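Local coordinates for protein cucumber stellacyanin (Cucumis sativus, PDB 1JER) that binds a single copper ion and, like other blue copper proteins of the phytocyanin family, probably carries electrons, at residues H86-T91 with L102-V107. Sequence-based numbering, arbitrary orientation.
Sequences HYFVCT and LSINVV. With CU (copper (II) ion), chain B.
His86 and Val106 meet obliquely on the buried face of an antiparallel strand pair: CG2 of Val106 lies 3.5 Å from ND1 of His86, with CE1 of the same ring a little farther off. The imidazole reaches this place with CG anti to its own carbonyl carbon (chi1 -72°), and ND1 also hydrogen-bonds to the backbone O of Gly84, a tie that probably fixes the rotation of the ring. Nearer the backbone, His86 CB lies 4.1 Å from CG1 of Ile104. An alanine in place of His86 would probably leave the carbonyl of Gly84 without its imidazole partner and open a gap beside Val106 CG2. Two hydrogen-bonded pairs hold the backbones together, His86 with Ile104 and Phe88 with Leu102, each closed by reciprocal N-H to O bonds; that from Phe88 N to Leu102 O is 2.8 Å long. The two strands form a beta hairpin of the cupredoxin fold, whose connection carries three of the copper ligands, Cys90, His95 and Gln100, while His47 comes from elsewhere in the chain. Just past the end of strand 84-89, Cys90 places SG 2.2 Å from the copper ion. On the same face as His86, the side chains of Phe88 and Leu102 run side by side in one direction, CD2 of the ring 4.2 Å from CD2 of the leucine. CG1 of Ile104 approaches the edge of the phenylalanine ring near its plane, and Leu38 from strand 37-40 covers Phe88, Leu102 and Ile104. The reverse face carries the non-hydrogen-bonded pair, where CB of Ser103 sits 3.6 Å from CD1 of Tyr87, whose ring also meets that of Phe58, the two planes inclined at about 40°.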
loop_
_atom_site.group_PDB
_atom_site.type_symbol
_atom_site.label_atom_id
_atom_site.label_comp_id
_atom_site.label_asym_id
_atom_site.label_seq_id
_atom_site.Cartn_x
_atom_site.Cartn_y
_atom_site.Cartn_z
ATOM N N HIS A 86 7.713 -8.492 11.563
ATOM C CA HIS A 86 8.087 -7.746 10.344
ATOM C C HIS A 86 9.062 -6.640 10.801
ATOM O O HIS A 86 8.936 -6.109 11.891
ATOM C CB HIS A 86 6.901 -7.164 9.645
ATOM C CG HIS A 86 6.030 -8.175 8.956
ATOM N ND1 HIS A 86 5.166 -8.984 9.647
ATOM C CD2 HIS A 86 5.902 -8.511 7.658
ATOM C CE1 HIS A 86 4.535 -9.781 8.798
ATOM N NE2 HIS A 86 4.952 -9.514 7.590
ATOM N N TYR A 87 10.027 -6.369 9.941
ATOM C CA TYR A 87 11.101 -5.422 10.332
ATOM C C TYR A 87 11.224 -4.375 9.213
ATOM O O TYR A 87 11.422 -4.737 8.047
ATOM C CB TYR A 87 12.426 -6.276 10.250
ATOM C CG TYR A 87 12.390 -7.383 11.297
ATOM C CD1 TYR A 87 12.415 -7.072 12.640
ATOM C CD2 TYR A 87 12.271 -8.705 10.904
ATOM C CE1 TYR A 87 12.365 -8.075 13.610
ATOM C CE2 TYR A 87 12.230 -9.717 11.863
ATOM C CZ TYR A 87 12.280 -9.380 13.191
ATOM O OH TYR A 87 12.218 -10.386 14.148
ATOM N N PHE A 88 11.175 -3.108 9.578
ATOM C CA PHE A 88 11.300 -2.071 8.497
ATOM C C PHE A 88 12.386 -1.086 8.966
ATOM O O PHE A 88 12.463 -0.755 10.150
ATOM C CB PHE A 88 9.990 -1.294 8.421
ATOM C CG PHE A 88 8.800 -2.148 8.009
ATOM C CD1 PHE A 88 8.522 -2.353 6.680
ATOM C CD2 PHE A 88 8.013 -2.732 9.020
ATOM C CE1 PHE A 88 7.462 -3.172 6.293
ATOM C CE2 PHE A 88 6.977 -3.561 8.613
ATOM C CZ PHE A 88 6.689 -3.742 7.289
ATOM N N VAL A 89 13.144 -0.571 7.994
ATOM C CA VAL A 89 14.176 0.398 8.420
ATOM C C VAL A 89 14.247 1.494 7.337
ATOM O O VAL A 89 13.713 1.344 6.260
ATOM C CB VAL A 89 15.568 -0.278 8.440
ATOM C CG1 VAL A 89 15.587 -1.412 9.471
ATOM C CG2 VAL A 89 15.885 -0.860 7.065
ATOM N N CYS A 90 14.974 2.534 7.704
ATOM C CA CYS A 90 15.356 3.551 6.713
ATOM C C CYS A 90 16.853 3.273 6.407
ATOM O O CYS A 90 17.623 3.072 7.357
ATOM C CB CYS A 90 15.296 4.951 7.405
ATOM S SG CYS A 90 15.908 6.192 6.183
ATOM N N THR A 91 17.192 3.163 5.137
ATOM C CA THR A 91 18.559 2.765 4.773
ATOM C C THR A 91 19.425 3.969 4.459
ATOM O O THR A 91 20.557 3.834 4.014
ATOM C CB THR A 91 18.588 1.792 3.592
ATOM O OG1 THR A 91 18.099 2.404 2.415
ATOM C CG2 THR A 91 17.709 0.567 3.858
ATOM N N LEU A 102 11.768 -0.209 12.821
ATOM C CA LEU A 102 10.482 -0.558 13.497
ATOM C C LEU A 102 10.276 -2.072 13.316
ATOM O O LEU A 102 10.477 -2.621 12.262
ATOM C CB LEU A 102 9.386 0.193 12.682
ATOM C CG LEU A 102 7.951 -0.303 13.022
ATOM C CD1 LEU A 102 7.497 0.356 14.317
ATOM C CD2 LEU A 102 7.007 0.129 11.879
ATOM N N SER A 103 9.977 -2.751 14.426
ATOM C CA SER A 103 9.673 -4.186 14.320
ATOM C C SER A 103 8.282 -4.387 14.923
ATOM O O SER A 103 7.954 -3.847 15.972
ATOM C CB SER A 103 10.690 -5.029 15.100
ATOM O OG SER A 103 10.620 -4.752 16.441
ATOM N N ILE A 104 7.451 -5.118 14.168
ATOM C CA ILE A 104 6.084 -5.282 14.677
ATOM C C ILE A 104 5.659 -6.749 14.538
ATOM O O ILE A 104 6.182 -7.487 13.726
ATOM C CB ILE A 104 5.111 -4.422 13.889
ATOM C CG1 ILE A 104 5.059 -4.760 12.390
ATOM C CG2 ILE A 104 5.407 -2.936 14.074
ATOM C CD1 ILE A 104 3.725 -4.369 11.762
ATOM N N ASN A 105 4.696 -7.115 15.399
ATOM C CA ASN A 105 4.225 -8.512 15.360
ATOM C C ASN A 105 2.793 -8.488 14.805
ATOM O O ASN A 105 1.936 -7.791 15.367
ATOM C CB ASN A 105 4.158 -9.000 16.838
ATOM C CG ASN A 105 3.623 -10.441 16.871
ATOM O OD1 ASN A 105 2.695 -10.737 17.643
ATOM N ND2 ASN A 105 4.204 -11.287 16.056
ATOM N N VAL A 106 2.578 -9.174 13.696
ATOM C CA VAL A 106 1.273 -9.195 13.055
ATOM C C VAL A 106 0.506 -10.469 13.454
ATOM O O VAL A 106 1.060 -11.570 13.348
ATOM C CB VAL A 106 1.448 -9.184 11.510
ATOM C CG1 VAL A 106 0.085 -9.113 10.825
ATOM C CG2 VAL A 106 2.200 -7.871 11.164
ATOM N N VAL A 107 -0.705 -10.268 13.925
ATOM C CA VAL A 107 -1.537 -11.456 14.310
ATOM C C VAL A 107 -2.709 -11.587 13.381
ATOM O O VAL A 107 -3.053 -10.764 12.517
ATOM C CB VAL A 107 -1.980 -11.297 15.771
ATOM C CG1 VAL A 107 -0.774 -11.213 16.696
ATOM C CG2 VAL A 107 -2.917 -10.101 15.891
HETATM CU CU CU B . 15.924 8.084 7.263
#